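Local coordinates for regulatory protein YycH-like domain-containing protein (Eubacterium rectale, PDB 5COZ) that is of unknown function but, with a lipoprotein-type signal and a YycH-like regulatory domain, is probably exported and anchored by a lipid to the outer face of the cell membrane, at residues A[299-304]-A[319-324]; A[32-37]-A[46-51]; A[281-286]-A[343-348]; A[22-27]-A[273-278]. All blocks are in the same frame, centred on the assembly; numbering follows the deposited sequence. Where two conformers were deposited one is given.

Interactions 1, 2 and 3 all reach one mixed sheet. Interaction 1 is its buried hairpin, with a tyrosine–glutamate bond on one face and tryptophan packing on the other. Interaction 2 is the hairpin at the sheet's border, joined to interaction 1 through strands 43-50 and 295-311: isoleucines cover its inner face, while a salt bridge and waters occupy its outer one. Interaction 3 lays helix 276-288 against strand 338-348 through a largely buried cluster of charges. Interaction 4 lies farther out, about 24 Å from the chain centre to its own centre; it ties the start of the same helix to an N-terminal loop through a histidine–carboxylate bond.

Interaction 1: residues A[299-304]-A[319-324]; sequences SEISLE and PVWVVY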
loop_
_atom_site.group_PDB
_atom_site.type_symbol
_atom_site.label_atom_id
_atom_site.label_comp_id
_atom_site.label_asym_id
_atom_site.label_seq_id
_atom_site.Cartn_x
_atom_site.Cartn_y
_atom_site.Cartn_z
ATOM N N SER A 299 4.610 13.478 -6.244
ATOM C CA SER A 299 4.204 12.338 -7.059
ATOM C C SER A 299 2.767 11.849 -6.826
ATOM O O SER A 299 2.226 11.153 -7.689
ATOM C CB SER A 299 5.169 11.177 -6.818
ATOM O OG SER A 299 4.950 10.592 -5.539
ATOM N N GLU A 300 2.181 12.115 -5.641
ATOM C CA GLU A 300 0.830 11.633 -5.397
ATOM C C GLU A 300 0.165 12.440 -4.287
ATOM O O GLU A 300 0.815 12.784 -3.290
ATOM C CB GLU A 300 0.882 10.144 -5.002
ATOM C CG GLU A 300 -0.473 9.548 -4.705
ATOM C CD GLU A 300 -0.505 8.088 -4.317
ATOM O OE1 GLU A 300 0.484 7.357 -4.547
ATOM O OE2 GLU A 300 -1.569 7.668 -3.827
ATOM N N ILE A 301 -1.143 12.711 -4.456
ATOM C CA ILE A 301 -1.964 13.300 -3.409
ATOM C C ILE A 301 -3.101 12.300 -3.216
ATOM O O ILE A 301 -3.786 11.960 -4.191
ATOM C CB ILE A 301 -2.462 14.713 -3.738
ATOM C CG1 ILE A 301 -1.288 15.644 -4.031
ATOM C CG2 ILE A 301 -3.369 15.247 -2.588
ATOM C CD1 ILE A 301 -1.782 17.039 -4.642
ATOM N N SER A 302 -3.306 11.831 -1.988
ATOM C CA SER A 302 -4.215 10.722 -1.739
ATOM C C SER A 302 -5.044 10.929 -0.498
ATOM O O SER A 302 -4.511 11.295 0.548
ATOM C CB SER A 302 -3.368 9.447 -1.577
ATOM O OG SER A 302 -4.150 8.294 -1.289
ATOM N N LEU A 303 -6.349 10.640 -0.591
ATOM C CA LEU A 303 -7.282 10.668 0.533
ATOM C C LEU A 303 -7.256 9.292 1.178
ATOM O O LEU A 303 -7.534 8.301 0.490
ATOM C CB LEU A 303 -8.700 11.031 0.050
ATOM C CG LEU A 303 -9.803 10.913 1.079
ATOM C CD1 LEU A 303 -9.551 11.884 2.271
ATOM C CD2 LEU A 303 -11.168 11.208 0.391
ATOM N N GLU A 304 -6.901 9.226 2.460
ATOM C CA GLU A 304 -6.760 7.932 3.121
ATOM C C GLU A 304 -7.340 7.982 4.511
ATOM O O GLU A 304 -7.570 9.055 5.055
ATOM C CB GLU A 304 -5.273 7.503 3.190
ATOM C CG GLU A 304 -4.616 7.549 1.810
ATOM C CD GLU A 304 -3.175 7.095 1.733
ATOM O OE1 GLU A 304 -2.591 6.793 2.798
ATOM O OE2 GLU A 304 -2.592 7.144 0.622
ATOM N N PRO A 319 -9.939 10.693 8.471
ATOM C CA PRO A 319 -9.406 10.917 7.123
ATOM C C PRO A 319 -8.231 11.872 7.132
ATOM O O PRO A 319 -8.204 12.867 7.891
ATOM C CB PRO A 319 -10.592 11.544 6.370
ATOM C CG PRO A 319 -11.365 12.290 7.461
ATOM C CD PRO A 319 -11.241 11.375 8.665
ATOM N N VAL A 320 -7.287 11.584 6.248
ATOM C CA VAL A 320 -6.107 12.409 6.042
ATOM C C VAL A 320 -5.891 12.599 4.547
ATOM O O VAL A 320 -6.271 11.741 3.737
ATOM C CB VAL A 320 -4.819 11.792 6.703
ATOM C CG1 VAL A 320 -4.954 11.773 8.218
ATOM C CG2 VAL A 320 -4.481 10.392 6.163
ATOM N N TRP A 321 -5.242 13.712 4.187
ATOM C CA TRP A 321 -4.679 13.908 2.859
ATOM C C TRP A 321 -3.185 13.650 2.958
ATOM O O TRP A 321 -2.520 14.275 3.799
ATOM C CB TRP A 321 -4.932 15.331 2.353
ATOM C CG TRP A 321 -6.319 15.589 1.867
ATOM C CD1 TRP A 321 -7.256 16.390 2.453
ATOM C CD2 TRP A 321 -6.882 15.153 0.623
ATOM N NE1 TRP A 321 -8.388 16.457 1.663
ATOM C CE2 TRP A 321 -8.173 15.728 0.521
ATOM C CE3 TRP A 321 -6.424 14.322 -0.415
ATOM C CZ2 TRP A 321 -9.011 15.511 -0.582
ATOM C CZ3 TRP A 321 -7.250 14.116 -1.523
ATOM C CH2 TRP A 321 -8.528 14.699 -1.594
ATOM N N VAL A 322 -2.673 12.699 2.164
ATOM C CA VAL A 322 -1.253 12.362 2.169
ATOM C C VAL A 322 -0.648 12.901 0.894
ATOM O O VAL A 322 -1.212 12.693 -0.185
ATOM C CB VAL A 322 -1.006 10.834 2.278
ATOM C CG1 VAL A 322 0.493 10.573 2.459
ATOM C CG2 VAL A 322 -1.786 10.246 3.458
ATOM N N VAL A 323 0.503 13.577 0.997
ATOM C CA VAL A 323 1.254 14.025 -0.166
ATOM C C VAL A 323 2.551 13.243 -0.196
ATOM O O VAL A 323 3.360 13.332 0.717
ATOM C CB VAL A 323 1.528 15.554 -0.169
ATOM C CG1 VAL A 323 2.312 15.971 -1.424
ATOM C CG2 VAL A 323 0.217 16.324 -0.081
ATOM N N TYR A 324 2.745 12.471 -1.276
ATOM C CA TYR A 324 3.961 11.699 -1.476
ATOM C C TYR A 324 4.826 12.478 -2.431
ATOM O O TYR A 324 4.312 12.978 -3.450
ATOM C CB TYR A 324 3.630 10.312 -2.060
ATOM C CG TYR A 324 2.707 9.497 -1.179
ATOM C CD1 TYR A 324 1.323 9.542 -1.357
ATOM C CD2 TYR A 324 3.217 8.588 -0.254
ATOM C CE1 TYR A 324 0.466 8.733 -0.602
ATOM C CE2 TYR A 324 2.368 7.785 0.513
ATOM C CZ TYR A 324 1.001 7.833 0.306
ATOM O OH TYR A 324 0.158 7.063 1.072
#
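Glu304 and Tyr324 carry CG anti to their carbonyl carbons (chi1 -53° and -59°), and from there the two side chains reach toward each other tip to tip over the same face of the sheet. Tyr324 OH donates to Glu304 OE2 (2.8 Å) on the syn lone pair; this oxygen lies in the ring plane, at its edge. Ser302 OG donates to the anti lone pair of the same Glu304 OE2 (2.7 Å). Glu300 runs alongside the tyrosine, its CB 3.7 Å from Tyr324 CD1, and sends its carboxylate to Asn50 and Arg227. On the other face, Leu303 CB sits over the six-membered ring of Trp321, a CH-pi contact offset toward the rim, and Ile301 CG2 touches Trp321 CE3 at 3.9 Å; the indole NE1 is bonded to Leu274 O. The backbones form an antiparallel beta hairpin of strands 295-311 and 314-330, in which Ser302 and Val322 are one hydrogen-bonded pair. Toward the start of segment 299-304, Ser299 and Glu300 both face Tyr324 in a classic beta bulge: Tyr324 O accepts from Ser299 N (2.9 Å) and from Glu300 N (3.2 Å), both from the same face of its plane. An alanine in place of Glu304 would probably leave the hydroxyls of Tyr324 and Ser302 without their shared acceptor and Arg227 with one carboxylate fewer. Two hydroxyl donors and the salt bridge to Arg227 converge on one buried oxygen, which is likely to stabilise the negative charge of Glu304 inside the protein.

Interaction 2: residues A[32-37]-A[46-51]; sequences PQNIKC and DSEINI
Ile35 and Ser47 face each other as a hydrogen-bonded antiparallel pair, Ile35 N giving to Ser47 O (2.8 Å) and Ser47 N to Ile35 O (2.9 Å). A third backbone bond, Ile49 N to Gln33 O at 2.8 Å, is differently built, since its donor stands well above the carbonyl plane. Apolar packing fills the face carrying Ile35 and Ser47. Ile35 CG1 lies between the backbone N and the carbonyl carbon (chi1 58°), close beside Ser47 CB, and Ile35 CD1 meets Ile49 CD1 at 3.7 Å, the two isoleucines crossing at about a right angle. A backbone oxygen joins this packing, Pro32 O lying 3.2 Å from Ile49 CB. Leu23, next after helix 16-22, covers both isoleucines. The strands belong to the beta hairpin of 34-40 and 43-50; on its other side strand 43-50 pairs in parallel with strand 295-311, and 34-40 closes this border of the mixed sheet. Charged and polar groups hold the outer face. Lys36 bends at its last torsion (chi4 74°), which turns NZ in to Asp46 OD2 at 2.9 Å for a salt bridge whose hydrogen bond is weak. Asn34 and Glu48 lie side by side, pointing the same way, with their amide and carboxylate planes only 15° apart; a water donates to both Asn34 OD1 and Glu48 OE2. Glu48 also forms salt bridges with Lys186 and Arg155. Another water donates to Ile35 O and, at 2.7 Å, to Asp46 OD1, bridging the backbone of one strand and the carboxylate of the other.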
loop_
_atom_site.group_PDB
_atom_site.type_symbol
_atom_site.label_atom_id
_atom_site.label_comp_id
_atom_site.label_asym_id
_atom_site.label_seq_id
_atom_site.Cartn_x
_atom_site.Cartn_y
_atom_site.Cartn_z
ATOM N N PRO A 32 -9.397 15.837 -11.149
ATOM C CA PRO A 32 -8.590 15.099 -12.122
ATOM C C PRO A 32 -7.925 13.896 -11.458
ATOM O O PRO A 32 -7.865 13.843 -10.221
ATOM C CB PRO A 32 -7.552 16.135 -12.574
ATOM C CG PRO A 32 -7.439 17.096 -11.439
ATOM C CD PRO A 32 -8.804 17.147 -10.807
ATOM N N GLN A 33 -7.429 12.954 -12.267
ATOM C CA GLN A 33 -6.738 11.781 -11.729
ATOM C C GLN A 33 -5.211 11.970 -11.796
ATOM O O GLN A 33 -4.464 11.234 -11.145
ATOM C CB GLN A 33 -7.147 10.523 -12.482
ATOM C CG GLN A 33 -8.551 10.039 -12.125
ATOM C CD GLN A 33 -8.863 8.726 -12.793
ATOM O OE1 GLN A 33 -8.881 8.612 -14.023
ATOM N NE2 GLN A 33 -9.105 7.700 -11.992
ATOM N N ASN A 34 -4.749 12.950 -12.576
ATOM C CA ASN A 34 -3.325 13.251 -12.718
ATOM C C ASN A 34 -3.165 14.743 -12.923
ATOM O O ASN A 34 -4.025 15.379 -13.558
ATOM C CB ASN A 34 -2.717 12.482 -13.915
ATOM C CG ASN A 34 -2.824 10.977 -13.783
ATOM O OD1 ASN A 34 -1.972 10.308 -13.159
ATOM N ND2 ASN A 34 -3.918 10.411 -14.267
ATOM N N ILE A 35 -2.087 15.307 -12.379
ATOM C CA ILE A 35 -1.766 16.729 -12.561
ATOM C C ILE A 35 -0.277 16.849 -12.871
ATOM O O ILE A 35 0.521 16.039 -12.398
ATOM C CB ILE A 35 -2.149 17.597 -11.332
ATOM C CG1 ILE A 35 -1.433 17.102 -10.043
ATOM C CG2 ILE A 35 -3.675 17.643 -11.143
ATOM C CD1 ILE A 35 -1.545 18.031 -8.840
ATOM N N LYS A 36 0.108 17.874 -13.636
ATOM C CA LYS A 36 1.516 18.080 -13.953
ATOM C C LYS A 36 1.758 19.574 -14.160
ATOM O O LYS A 36 1.040 20.215 -14.925
ATOM C CB LYS A 36 1.936 17.273 -15.201
ATOM C CG LYS A 36 3.437 17.395 -15.489
ATOM C CD LYS A 36 3.889 16.462 -16.624
ATOM C CE LYS A 36 5.357 16.608 -16.983
ATOM N NZ LYS A 36 6.261 15.999 -15.965
ATOM N N CYS A 37 2.723 20.133 -13.446
ATOM C CA CYS A 37 3.094 21.541 -13.585
ATOM C C CYS A 37 4.415 21.806 -12.891
ATOM O O CYS A 37 4.790 21.100 -11.954
ATOM C CB CYS A 37 2.013 22.466 -13.035
ATOM S SG CYS A 37 1.699 22.254 -11.269
ATOM N N ASP A 46 4.289 16.165 -10.595
ATOM C CA ASP A 46 3.931 15.189 -11.649
ATOM C C ASP A 46 3.256 14.072 -10.891
ATOM O O ASP A 46 3.874 13.057 -10.526
ATOM C CB ASP A 46 5.168 14.744 -12.437
ATOM C CG ASP A 46 4.849 13.915 -13.662
ATOM O OD1 ASP A 46 3.660 13.609 -13.881
ATOM O OD2 ASP A 46 5.792 13.570 -14.400
ATOM N N SER A 47 1.977 14.300 -10.612
ATOM C CA SER A 47 1.291 13.572 -9.577
ATOM C C SER A 47 -0.002 12.911 -9.923
ATOM O O SER A 47 -0.828 13.472 -10.623
ATOM C CB SER A 47 1.014 14.588 -8.468
ATOM O OG SER A 47 0.437 14.078 -7.275
ATOM N N GLU A 48 -0.203 11.728 -9.339
ATOM C CA GLU A 48 -1.489 11.064 -9.335
ATOM C C GLU A 48 -2.343 11.770 -8.286
ATOM O O GLU A 48 -1.812 12.297 -7.293
ATOM C CB GLU A 48 -1.337 9.584 -8.951
ATOM C CG GLU A 48 -0.743 8.718 -10.044
ATOM C CD GLU A 48 -0.855 7.242 -9.715
ATOM O OE1 GLU A 48 -0.111 6.784 -8.819
ATOM O OE2 GLU A 48 -1.743 6.567 -10.288
ATOM N N ILE A 49 -3.656 11.792 -8.500
ATOM C CA ILE A 49 -4.643 12.277 -7.544
ATOM C C ILE A 49 -5.517 11.090 -7.221
ATOM O O ILE A 49 -6.115 10.525 -8.135
ATOM C CB ILE A 49 -5.473 13.458 -8.097
ATOM C CG1 ILE A 49 -4.571 14.619 -8.615
ATOM C CG2 ILE A 49 -6.517 13.939 -7.067
ATOM C CD1 ILE A 49 -3.749 15.330 -7.518
ATOM N N ASN A 50 -5.547 10.676 -5.956
ATOM C CA ASN A 50 -6.320 9.483 -5.576
ATOM C C ASN A 50 -7.366 9.786 -4.545
ATOM O O ASN A 50 -7.048 10.087 -3.371
ATOM C CB ASN A 50 -5.383 8.417 -5.019
ATOM C CG ASN A 50 -4.662 7.638 -6.078
ATOM O OD1 ASN A 50 -5.263 7.262 -7.092
ATOM N ND2 ASN A 50 -3.392 7.293 -5.815
ATOM N N ILE A 51 -8.649 9.744 -4.978
ATOM C CA ILE A 51 -9.770 9.891 -4.041
ATOM C C ILE A 51 -10.521 8.551 -3.958
ATOM O O ILE A 51 -11.539 8.444 -3.273
ATOM C CB ILE A 51 -10.685 11.123 -4.301
ATOM C CG1 ILE A 51 -11.258 11.179 -5.732
ATOM C CG2 ILE A 51 -9.875 12.384 -3.995
ATOM C CD1 ILE A 51 -12.511 10.312 -5.940
HETATM O O HOH W 1 -7.563 7.674 -9.492
HETATM O O HOH W 2 -2.683 7.237 -12.756
HETATM O O HOH W 3 0.950 13.581 -13.915
#

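Interaction 3: residues A[281-286]-A[343-348]; sequences SKEVDK and LYDVYD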
loop_
_atom_site.group_PDB
_atom_site.type_symbol
_atom_site.label_atom_id
_atom_site.label_comp_id
_atom_site.label_asym_id
_atom_site.label_seq_id
_atom_site.Cartn_x
_atom_site.Cartn_y
_atom_site.Cartn_z
ATOM N N SER A 281 -1.662 23.707 -2.113
ATOM C CA SER A 281 -1.061 25.025 -1.940
ATOM C C SER A 281 -0.289 25.112 -0.603
ATOM O O SER A 281 0.809 25.674 -0.571
ATOM C CB SER A 281 -2.122 26.112 -2.043
ATOM O OG SER A 281 -3.043 25.965 -0.982
ATOM N N LYS A 282 -0.816 24.519 0.468
ATOM C CA LYS A 282 -0.153 24.537 1.762
ATOM C C LYS A 282 1.140 23.689 1.700
ATOM O O LYS A 282 2.184 24.090 2.232
ATOM C CB LYS A 282 -1.147 23.992 2.805
ATOM C CG LYS A 282 -0.804 24.226 4.221
ATOM C CD LYS A 282 -2.089 24.111 5.004
ATOM C CE LYS A 282 -1.783 24.325 6.422
ATOM N NZ LYS A 282 -3.017 24.154 7.192
ATOM N N GLU A 283 1.074 22.543 1.017
ATOM C CA GLU A 283 2.242 21.663 0.911
ATOM C C GLU A 283 3.335 22.308 0.041
ATOM O O GLU A 283 4.510 22.234 0.401
ATOM C CB GLU A 283 1.812 20.317 0.349
ATOM C CG GLU A 283 2.978 19.359 0.131
ATOM C CD GLU A 283 3.640 18.773 1.362
ATOM O OE1 GLU A 283 3.266 19.119 2.506
ATOM O OE2 GLU A 283 4.577 17.965 1.164
ATOM N N VAL A 284 2.954 23.002 -1.040
ATOM C CA VAL A 284 3.951 23.713 -1.848
ATOM C C VAL A 284 4.612 24.806 -0.997
ATOM O O VAL A 284 5.828 24.995 -1.099
ATOM C CB VAL A 284 3.311 24.261 -3.132
ATOM C CG1 VAL A 284 4.116 25.415 -3.740
ATOM C CG2 VAL A 284 3.093 23.143 -4.138
ATOM N N ASP A 285 3.831 25.534 -0.163
ATOM C CA ASP A 285 4.423 26.577 0.666
ATOM C C ASP A 285 5.462 25.957 1.618
ATOM O O ASP A 285 6.525 26.548 1.822
ATOM C CB ASP A 285 3.331 27.321 1.428
ATOM C CG ASP A 285 3.757 28.679 1.945
ATOM O OD1 ASP A 285 4.261 29.512 1.121
ATOM O OD2 ASP A 285 3.518 28.955 3.142
ATOM N N LYS A 286 5.177 24.748 2.147
ATOM C CA LYS A 286 6.109 24.048 3.037
ATOM C C LYS A 286 7.358 23.612 2.275
ATOM O O LYS A 286 8.478 23.860 2.711
ATOM C CB LYS A 286 5.419 22.818 3.661
ATOM C CG LYS A 286 6.317 21.984 4.598
ATOM C CD LYS A 286 6.808 20.671 3.960
ATOM C CE LYS A 286 7.345 19.715 5.006
ATOM N NZ LYS A 286 8.017 18.534 4.393
ATOM N N LEU A 343 9.572 10.524 0.147
ATOM C CA LEU A 343 9.150 11.145 1.387
ATOM C C LEU A 343 7.644 11.405 1.346
ATOM O O LEU A 343 6.985 11.142 0.329
ATOM C CB LEU A 343 9.929 12.447 1.557
ATOM C CG LEU A 343 11.464 12.289 1.652
ATOM C CD1 LEU A 343 12.151 13.635 1.528
ATOM C CD2 LEU A 343 11.874 11.621 2.972
ATOM N N TYR A 344 7.083 11.881 2.469
ATOM C CA TYR A 344 5.652 12.143 2.472
ATOM C C TYR A 344 5.318 13.134 3.575
ATOM O O TYR A 344 6.066 13.290 4.551
ATOM C CB TYR A 344 4.848 10.821 2.638
ATOM C CG TYR A 344 4.993 10.228 4.018
ATOM C CD1 TYR A 344 6.142 9.535 4.387
ATOM C CD2 TYR A 344 3.973 10.336 4.951
ATOM C CE1 TYR A 344 6.311 9.054 5.690
ATOM C CE2 TYR A 344 4.107 9.813 6.234
ATOM C CZ TYR A 344 5.278 9.187 6.602
ATOM O OH TYR A 344 5.372 8.716 7.884
ATOM N N ASP A 345 4.148 13.775 3.413
ATOM C CA ASP A 345 3.561 14.668 4.393
ATOM C C ASP A 345 2.114 14.247 4.598
ATOM O O ASP A 345 1.498 13.666 3.698
ATOM C CB ASP A 345 3.674 16.124 3.947
ATOM C CG ASP A 345 5.052 16.715 4.242
ATOM O OD1 ASP A 345 5.501 16.636 5.420
ATOM O OD2 ASP A 345 5.679 17.272 3.305
ATOM N N VAL A 346 1.572 14.515 5.787
ATOM C CA VAL A 346 0.215 14.100 6.131
ATOM C C VAL A 346 -0.538 15.265 6.727
ATOM O O VAL A 346 -0.005 15.950 7.598
ATOM C CB VAL A 346 0.201 12.904 7.122
ATOM C CG1 VAL A 346 -1.226 12.390 7.331
ATOM C CG2 VAL A 346 1.080 11.754 6.645
ATOM N N TYR A 347 -1.771 15.461 6.276
ATOM C CA TYR A 347 -2.650 16.514 6.765
ATOM C C TYR A 347 -3.929 15.939 7.306
ATOM O O TYR A 347 -4.511 15.065 6.673
ATOM C CB TYR A 347 -3.004 17.467 5.604
ATOM C CG TYR A 347 -1.828 18.269 5.119
ATOM C CD1 TYR A 347 -0.906 17.725 4.221
ATOM C CD2 TYR A 347 -1.665 19.597 5.501
ATOM C CE1 TYR A 347 0.205 18.460 3.806
ATOM C CE2 TYR A 347 -0.573 20.341 5.079
ATOM C CZ TYR A 347 0.359 19.770 4.237
ATOM O OH TYR A 347 1.405 20.559 3.849
ATOM N N ASP A 348 -4.409 16.479 8.417
ATOM C CA ASP A 348 -5.765 16.174 8.879
ATOM C C ASP A 348 -6.713 16.619 7.739
ATOM O O ASP A 348 -6.632 17.776 7.286
ATOM C CB ASP A 348 -6.012 16.934 10.191
ATOM C CG ASP A 348 -7.400 16.810 10.793
ATOM O OD1 ASP A 348 -8.391 16.776 10.013
ATOM O OD2 ASP A 348 -7.504 16.832 12.044
HETATM O O HOH W 4 8.208 15.328 4.905
#
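Glu283 and Asp345 mark the nearest backbone approach, CA to CA 7.9 Å, where the helix segment 281-286 runs over the strand segment 343-348 at 134° between their directions and the axes come within 10.6 Å. Side chains bridge this gap. Glu283 starts with CG anti to the backbone N and then bends at chi2 (71°), which swings CD toward the strand. There Glu283 OE1 accepts from Tyr347 OH at 2.7 Å on its anti lone pair; this oxygen lies in the ring plane, at its edge, while the carboxylate as a whole is turned almost perpendicular to the ring. The other oxygen, Glu283 OE2, stands 2.5 Å from Asp345 OD2. In one of two deposited conformers Lys286 reaches Asp345 tip to tip, and Lys286 NZ makes a salt bridge to Asp345 OD2 at 2.9 Å, on the syn lone pair. Lys282 lays CG by Tyr347 CE2 at 4.0 Å and sends its amine on to Gly352 O. A phenylalanine in place of Tyr347 would probably leave Glu283 OE1 without this donor and its carboxylate freer to turn. Glu354 brings a third carboxylate close to Asp345. Such crowding of acids, with one oxygen pair this close, suggests that Glu283 or Asp345 holds a proton, while Lys286, in this conformer, would offset part of the remaining charge.

Interaction 4: residues A[22-27]-A[273-278]; sequences SLDEEQ and ILHPSS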
loop_
_atom_site.group_PDB
_atom_site.type_symbol
_atom_site.label_atom_id
_atom_site.label_comp_id
_atom_site.label_asym_id
_atom_site.label_seq_id
_atom_site.Cartn_x
_atom_site.Cartn_y
_atom_site.Cartn_z
ATOM N N SER A 22 -8.067 23.329 -10.675
ATOM C CA SER A 22 -8.578 22.020 -11.089
ATOM C C SER A 22 -8.779 21.103 -9.864
ATOM O O SER A 22 -9.629 20.227 -9.902
ATOM C CB SER A 22 -7.637 21.351 -12.091
ATOM O OG SER A 22 -6.506 20.737 -11.481
ATOM N N LEU A 23 -8.060 21.388 -8.759
ATOM C CA LEU A 23 -8.189 20.593 -7.543
ATOM C C LEU A 23 -9.231 21.156 -6.584
ATOM O O LEU A 23 -9.379 20.638 -5.471
ATOM C CB LEU A 23 -6.837 20.465 -6.822
ATOM C CG LEU A 23 -5.788 19.677 -7.591
ATOM C CD1 LEU A 23 -4.460 19.760 -6.878
ATOM C CD2 LEU A 23 -6.192 18.218 -7.803
ATOM N N ASP A 24 -9.991 22.175 -7.030
ATOM C CA ASP A 24 -10.988 22.812 -6.181
ATOM C C ASP A 24 -12.411 22.466 -6.613
ATOM O O ASP A 24 -13.344 23.241 -6.389
ATOM C CB ASP A 24 -10.751 24.330 -6.214
ATOM C CG ASP A 24 -11.332 25.109 -5.044
ATOM O OD1 ASP A 24 -11.726 24.471 -4.026
ATOM O OD2 ASP A 24 -11.449 26.344 -5.161
ATOM N N GLU A 25 -12.591 21.298 -7.225
ATOM C CA GLU A 25 -13.911 20.862 -7.698
ATOM C C GLU A 25 -14.902 20.675 -6.533
ATOM O O GLU A 25 -14.557 20.075 -5.501
ATOM C CB GLU A 25 -13.781 19.534 -8.458
ATOM C CG GLU A 25 -13.129 19.688 -9.825
ATOM C CD GLU A 25 -13.978 20.372 -10.882
ATOM O OE1 GLU A 25 -15.190 20.580 -10.648
ATOM O OE2 GLU A 25 -13.434 20.669 -11.968
ATOM N N GLU A 26 -16.131 21.170 -6.703
ATOM C CA GLU A 26 -17.166 21.047 -5.669
ATOM C C GLU A 26 -17.597 19.581 -5.498
ATOM O O GLU A 26 -18.038 19.209 -4.417
ATOM C CB GLU A 26 -18.385 21.959 -5.958
ATOM C CG GLU A 26 -19.207 21.594 -7.180
ATOM C CD GLU A 26 -20.462 22.420 -7.396
ATOM O OE1 GLU A 26 -20.359 23.669 -7.434
ATOM O OE2 GLU A 26 -21.545 21.814 -7.565
ATOM N N GLN A 27 -17.449 18.748 -6.556
ATOM C CA GLN A 27 -17.756 17.320 -6.517
ATOM C C GLN A 27 -16.467 16.546 -6.571
ATOM O O GLN A 27 -15.664 16.723 -7.498
ATOM C CB GLN A 27 -18.686 16.906 -7.659
ATOM C CG GLN A 27 -20.062 17.554 -7.519
ATOM C CD GLN A 27 -21.010 17.134 -8.608
ATOM O OE1 GLN A 27 -20.849 16.087 -9.243
ATOM N NE2 GLN A 27 -22.042 17.927 -8.817
ATOM N N ILE A 273 -14.437 17.402 4.369
ATOM C CA ILE A 273 -12.990 17.536 4.250
ATOM C C ILE A 273 -12.650 18.665 3.298
ATOM O O ILE A 273 -13.495 19.111 2.518
ATOM C CB ILE A 273 -12.312 16.213 3.813
ATOM C CG1 ILE A 273 -12.690 15.827 2.347
ATOM C CG2 ILE A 273 -12.621 15.098 4.836
ATOM C CD1 ILE A 273 -11.866 14.689 1.800
ATOM N N LEU A 274 -11.413 19.115 3.360
ATOM C CA LEU A 274 -10.897 20.122 2.454
ATOM C C LEU A 274 -10.747 19.571 1.062
ATOM O O LEU A 274 -10.405 18.393 0.890
ATOM C CB LEU A 274 -9.504 20.558 2.948
ATOM C CG LEU A 274 -9.480 21.416 4.208
ATOM C CD1 LEU A 274 -8.058 21.573 4.718
ATOM C CD2 LEU A 274 -10.120 22.794 3.940
ATOM N N HIS A 275 -10.899 20.436 0.055
ATOM C CA HIS A 275 -10.569 20.054 -1.313
ATOM C C HIS A 275 -9.058 19.911 -1.386
ATOM O O HIS A 275 -8.334 20.596 -0.649
ATOM C CB HIS A 275 -11.040 21.119 -2.313
ATOM C CG HIS A 275 -12.529 21.302 -2.372
ATOM N ND1 HIS A 275 -13.083 22.304 -3.146
ATOM C CD2 HIS A 275 -13.527 20.609 -1.777
ATOM C CE1 HIS A 275 -14.397 22.217 -2.979
ATOM N NE2 HIS A 275 -14.724 21.195 -2.200
ATOM N N PRO A 276 -8.540 19.104 -2.313
ATOM C CA PRO A 276 -7.079 18.905 -2.337
ATOM C C PRO A 276 -6.317 20.145 -2.811
ATOM O O PRO A 276 -5.105 20.235 -2.575
ATOM C CB PRO A 276 -6.884 17.691 -3.251
ATOM C CG PRO A 276 -8.149 17.645 -4.122
ATOM C CD PRO A 276 -9.250 18.171 -3.224
ATOM N N SER A 277 -7.011 21.135 -3.418
ATOM C CA SER A 277 -6.354 22.398 -3.770
ATOM C C SER A 277 -5.738 23.047 -2.526
ATOM O O SER A 277 -4.625 23.576 -2.594
ATOM C CB SER A 277 -7.348 23.365 -4.403
ATOM O OG SER A 277 -8.526 23.443 -3.613
ATOM N N SER A 278 -6.487 23.027 -1.406
ATOM C CA SER A 278 -6.069 23.640 -0.140
ATOM C C SER A 278 -4.829 22.939 0.392
ATOM O O SER A 278 -3.898 23.591 0.841
ATOM C CB SER A 278 -7.195 23.568 0.887
ATOM O OG SER A 278 -8.357 24.224 0.402
HETATM O O HOH W 5 -17.479 20.726 -2.210
#
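His275 presents its ring edge to Asp24, the two side chains crossing at about a right angle with carboxylate and ring planes 65° apart. His275 ND1 donates to Asp24 OD1 at 2.7 Å, with an N-H...O angle of 154°; the oxygen is near the ring plane and is met on its anti side, 24° out of the carboxylate plane. Over one face of the imidazole lies Glu25 O, offset toward the rim and 3.3 Å from His275 CE1. At the far edge a water 2.8 Å from His275 NE2 donates to Glu26 O, so the loop wraps round the ring from ND1 to NE2. Next to the histidine, Leu23 CB packs on Pro276 CG (4.1 Å) and on Ser277 CB. Leu23 O accepts from Ser277 N at 3.2 Å, with the donor well above the carbonyl plane, and touches Pro276 CD. Tyr57 also meets the histidine ring and hydrogen-bonds to Glu25 O. The contact thus joins the loop just after helix 16-22 to the start of helix 276-288: Leu23 packs on Leu280 of that helix, while Pro276 rests on Trp321 of strand 314-330.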